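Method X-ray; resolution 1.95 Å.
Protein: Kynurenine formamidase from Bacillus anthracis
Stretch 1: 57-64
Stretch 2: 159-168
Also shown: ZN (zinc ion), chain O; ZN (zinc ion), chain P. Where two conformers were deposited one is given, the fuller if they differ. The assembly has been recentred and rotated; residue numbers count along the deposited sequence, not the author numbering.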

# COMPACT_ATOMS: atom_id res chain seq x y z
N ILE C 57 7.02 3.93 -5.16
CA ILE C 57 8.43 3.61 -5.00
C ILE C 57 8.94 2.91 -6.25
O ILE C 57 8.19 2.19 -6.91
CB ILE C 57 8.71 2.78 -3.72
CG1 ILE C 57 8.05 1.38 -3.77
CG2 ILE C 57 8.23 3.54 -2.50
CD1 ILE C 57 8.98 0.28 -4.28
N ASP C 58 10.22 3.13 -6.55
CA ASP C 58 10.91 2.46 -7.66
C ASP C 58 11.70 1.26 -7.15
O ASP C 58 12.37 1.34 -6.12
CB ASP C 58 11.93 3.38 -8.30
CG ASP C 58 11.32 4.55 -9.01
OD1 ASP C 58 10.10 4.59 -9.25
OD2 ASP C 58 12.11 5.48 -9.32
N ALA C 59 11.64 0.15 -7.88
CA ALA C 59 12.55 -0.98 -7.65
C ALA C 59 13.71 -0.83 -8.64
O ALA C 59 13.55 -0.19 -9.67
CB ALA C 59 11.83 -2.29 -7.87
N PRO C 60 14.88 -1.41 -8.32
CA PRO C 60 16.03 -1.29 -9.21
C PRO C 60 15.75 -1.86 -10.61
O PRO C 60 16.28 -1.34 -11.60
CB PRO C 60 17.12 -2.07 -8.49
CG PRO C 60 16.75 -1.95 -7.05
CD PRO C 60 15.26 -1.98 -7.01
N PHE C 61 14.87 -2.84 -10.71
CA PHE C 61 14.47 -3.37 -12.00
C PHE C 61 13.93 -2.30 -12.97
O PHE C 61 14.01 -2.48 -14.19
CB PHE C 61 13.45 -4.49 -11.81
CG PHE C 61 12.91 -5.07 -13.11
CD1 PHE C 61 13.76 -5.63 -14.03
CD2 PHE C 61 11.55 -5.07 -13.38
CE1 PHE C 61 13.27 -6.16 -15.21
CE2 PHE C 61 11.06 -5.60 -14.56
CZ PHE C 61 11.92 -6.15 -15.48
N HIS C 62 13.38 -1.21 -12.43
CA HIS C 62 12.89 -0.10 -13.25
C HIS C 62 13.98 0.45 -14.18
O HIS C 62 13.69 0.78 -15.33
CB HIS C 62 12.38 1.03 -12.36
CG HIS C 62 11.93 2.24 -13.09
ND1 HIS C 62 11.01 2.20 -14.11
CD2 HIS C 62 12.23 3.55 -12.91
CE1 HIS C 62 10.79 3.42 -14.56
NE2 HIS C 62 11.52 4.26 -13.84
N PHE C 63 15.21 0.50 -13.71
CA PHE C 63 16.32 1.07 -14.51
C PHE C 63 17.51 0.12 -14.75
O PHE C 63 18.49 0.51 -15.38
CB PHE C 63 16.79 2.36 -13.86
CG PHE C 63 17.04 2.24 -12.39
CD1 PHE C 63 18.27 1.81 -11.92
CD2 PHE C 63 16.03 2.53 -11.47
CE1 PHE C 63 18.51 1.69 -10.56
CE2 PHE C 63 16.26 2.42 -10.10
CZ PHE C 63 17.50 2.00 -9.66
N ASP C 64 17.41 -1.10 -14.25
CA ASP C 64 18.48 -2.09 -14.39
C ASP C 64 17.83 -3.43 -14.61
O ASP C 64 17.13 -3.93 -13.72
CB ASP C 64 19.33 -2.09 -13.11
CG ASP C 64 20.47 -3.09 -13.14
OD1 ASP C 64 20.49 -4.04 -13.96
OD2 ASP C 64 21.37 -2.91 -12.32
ZN ZN O . 11.92 7.07 -10.49
ZN ZN P . 9.05 5.89 -10.49
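Stretch 2 159-168: ELAAHHQLFK

Where a metal site draws ligands from distant parts of a chain, ordinary packing often accompanies the coordination. The contact between residues 57-64 and 159-168 of this kynurenine formamidase illustrates the point, since no two touching residues are closer than 97 positions in sequence. Stretch 1 leaves a strand at Asp 58 and folds into a compact turn: Pro 60, Phe 61 and His 62 have helical phi/psi values, and the bonds from His 62 N to Ala 59 O (2.9 Å) and from Phe 63 N to Pro 60 O (3.0 Å) tighten it. Stretch 2 begins with Glu 159 and with Leu 160, whose phi/psi of 54/53 is left-handed, and then runs as a helix from Ala 161 to Lys 168. Leu 160 occupies the N-cap position, and its carbonyl O accepts two bonds, from His 164 N at 3.1 Å and from the side-chain ND1 of His 164 at 3.0 Å.

The two backbones run in opposite senses along the contact. Pro 60 lies nearest Phe 167, with their CA atoms 6.8 Å apart, while Phe 63, further along its stretch, lies nearest His 164, at 7.4 Å between CA atoms. His 163, His 164 and Phe 167 on the helix, with Leu 160 at its N-cap, make the contact; His 163 and Phe 167, four residues apart, both point their CA-to-CB bonds toward stretch 1, while that of His 164 points sideways and its ring end comes nearer. The two stretches together bury 435 Å².

Phe 63 is the centre of the packing, with 121 Å² covered by stretch 2. Its chi1 is in the p well, and its CA-to-CB bond points toward the helix. CB of His 163 lies over one face of the ring, 3.8 Å from the centroid of Phe 63 and 13° off the normal, a CH-pi contact. The ring's edge is turned toward the face of His 164, with centroids 5.0 Å apart and planes at 66°; the ND1 bond to Leu 160 O helps fix that imidazole in place. At the far end of the ring, Phe 63 CZ comes within 3.5 Å of Phe 167 CD2, and near its base Phe 63 CB lies 4.0 Å from Leu 160 CD1.

Phe 167 also receives Pro 60, whose CG sits over its ring face, 3.7 Å from the centroid and 3.4 Å from Phe 167 CD1. The pyrrolidine thus extends the apolar patch beyond Phe 63.

Beside this patch, metal coordination joins the stretches directly. Asp 58 OD2 and His 163 NE2 bind the same zinc (chain O), at 2.0 and 2.3 Å from ZN respectively. They lie 3.1 Å apart, OD2 to NE2, as ligands of a shared ion rather than hydrogen-bonding partners. Asp 58 OD1 reaches the second zinc (chain P), 2.1 Å from that ZN, so one carboxylate bridges both metals. Water 1 also bridges them, its O atom 2.0 Å from each ZN.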

# COMPACT_ATOMS: atom_id res chain seq x y z
N GLU C 159 20.07 8.57 -18.98
CA GLU C 159 21.11 7.90 -18.21
C GLU C 159 20.66 7.56 -16.77
O GLU C 159 21.04 6.52 -16.22
CB GLU C 159 22.39 8.75 -18.21
CG GLU C 159 22.94 9.08 -19.60
CD GLU C 159 22.97 7.88 -20.55
OE1 GLU C 159 23.59 6.85 -20.19
OE2 GLU C 159 22.36 7.96 -21.64
N LEU C 160 19.82 8.41 -16.20
CA LEU C 160 19.25 8.21 -14.86
C LEU C 160 20.35 7.99 -13.82
O LEU C 160 20.34 6.99 -13.09
CB LEU C 160 18.26 7.03 -14.84
CG LEU C 160 17.03 7.12 -15.74
CD1 LEU C 160 16.04 6.02 -15.37
CD2 LEU C 160 16.35 8.48 -15.63
N ALA C 161 21.29 8.92 -13.80
CA ALA C 161 22.45 8.79 -12.94
C ALA C 161 22.05 8.74 -11.48
O ALA C 161 22.60 7.95 -10.73
CB ALA C 161 23.41 9.94 -13.19
N ALA C 162 21.08 9.56 -11.08
CA ALA C 162 20.64 9.55 -9.69
C ALA C 162 19.99 8.25 -9.29
O ALA C 162 20.34 7.69 -8.25
CB ALA C 162 19.69 10.71 -9.41
N HIS C 163 19.09 7.72 -10.12
CA HIS C 163 18.49 6.40 -9.81
C HIS C 163 19.59 5.36 -9.59
O HIS C 163 19.59 4.64 -8.59
CB HIS C 163 17.61 5.90 -10.94
CG HIS C 163 16.26 6.55 -11.02
ND1 HIS C 163 16.04 7.72 -11.69
CD2 HIS C 163 15.06 6.16 -10.52
CE1 HIS C 163 14.76 8.03 -11.62
NE2 HIS C 163 14.14 7.11 -10.92
N HIS C 164 20.51 5.27 -10.53
CA HIS C 164 21.58 4.28 -10.48
C HIS C 164 22.47 4.46 -9.26
O HIS C 164 22.77 3.49 -8.56
CB HIS C 164 22.42 4.31 -11.76
CG HIS C 164 21.81 3.58 -12.91
ND1 HIS C 164 21.03 4.21 -13.86
CD2 HIS C 164 21.84 2.28 -13.25
CE1 HIS C 164 20.62 3.31 -14.74
NE2 HIS C 164 21.11 2.14 -14.40
N GLN C 165 22.92 5.69 -9.01
CA GLN C 165 23.85 5.93 -7.92
C GLN C 165 23.19 5.70 -6.57
O GLN C 165 23.81 5.15 -5.65
CB GLN C 165 24.47 7.32 -8.02
CG GLN C 165 25.52 7.43 -9.11
CD GLN C 165 26.61 6.39 -8.96
OE1 GLN C 165 27.27 6.31 -7.92
NE2 GLN C 165 26.80 5.57 -9.99
N LEU C 166 21.93 6.12 -6.44
CA LEU C 166 21.21 5.92 -5.19
C LEU C 166 21.14 4.45 -4.85
O LEU C 166 21.57 4.04 -3.76
CB LEU C 166 19.80 6.54 -5.26
CG LEU C 166 19.76 8.06 -5.21
CD1 LEU C 166 18.38 8.59 -5.58
CD2 LEU C 166 20.19 8.58 -3.85
N PHE C 167 20.65 3.63 -5.77
CA PHE C 167 20.55 2.21 -5.48
C PHE C 167 21.94 1.54 -5.34
O PHE C 167 22.09 0.61 -4.54
CB PHE C 167 19.56 1.46 -6.39
CG PHE C 167 18.15 1.34 -5.79
CD1 PHE C 167 17.88 0.40 -4.81
CD2 PHE C 167 17.11 2.17 -6.21
CE1 PHE C 167 16.60 0.28 -4.27
CE2 PHE C 167 15.83 2.05 -5.68
CZ PHE C 167 15.58 1.10 -4.71
N LYS C 168 22.96 2.04 -6.04
CA LYS C 168 24.34 1.55 -5.85
C LYS C 168 24.79 1.72 -4.40
O LYS C 168 25.65 0.98 -3.93
CB LYS C 168 25.28 2.31 -6.77
CG LYS C 168 26.63 1.66 -7.05
CD LYS C 168 27.54 2.60 -7.85
CE LYS C 168 28.26 1.89 -8.99
NZ LYS C 168 29.11 0.77 -8.53
O HOH W 1 10.52 6.43 -11.81
O HOH W 2 11.72 8.86 -12.28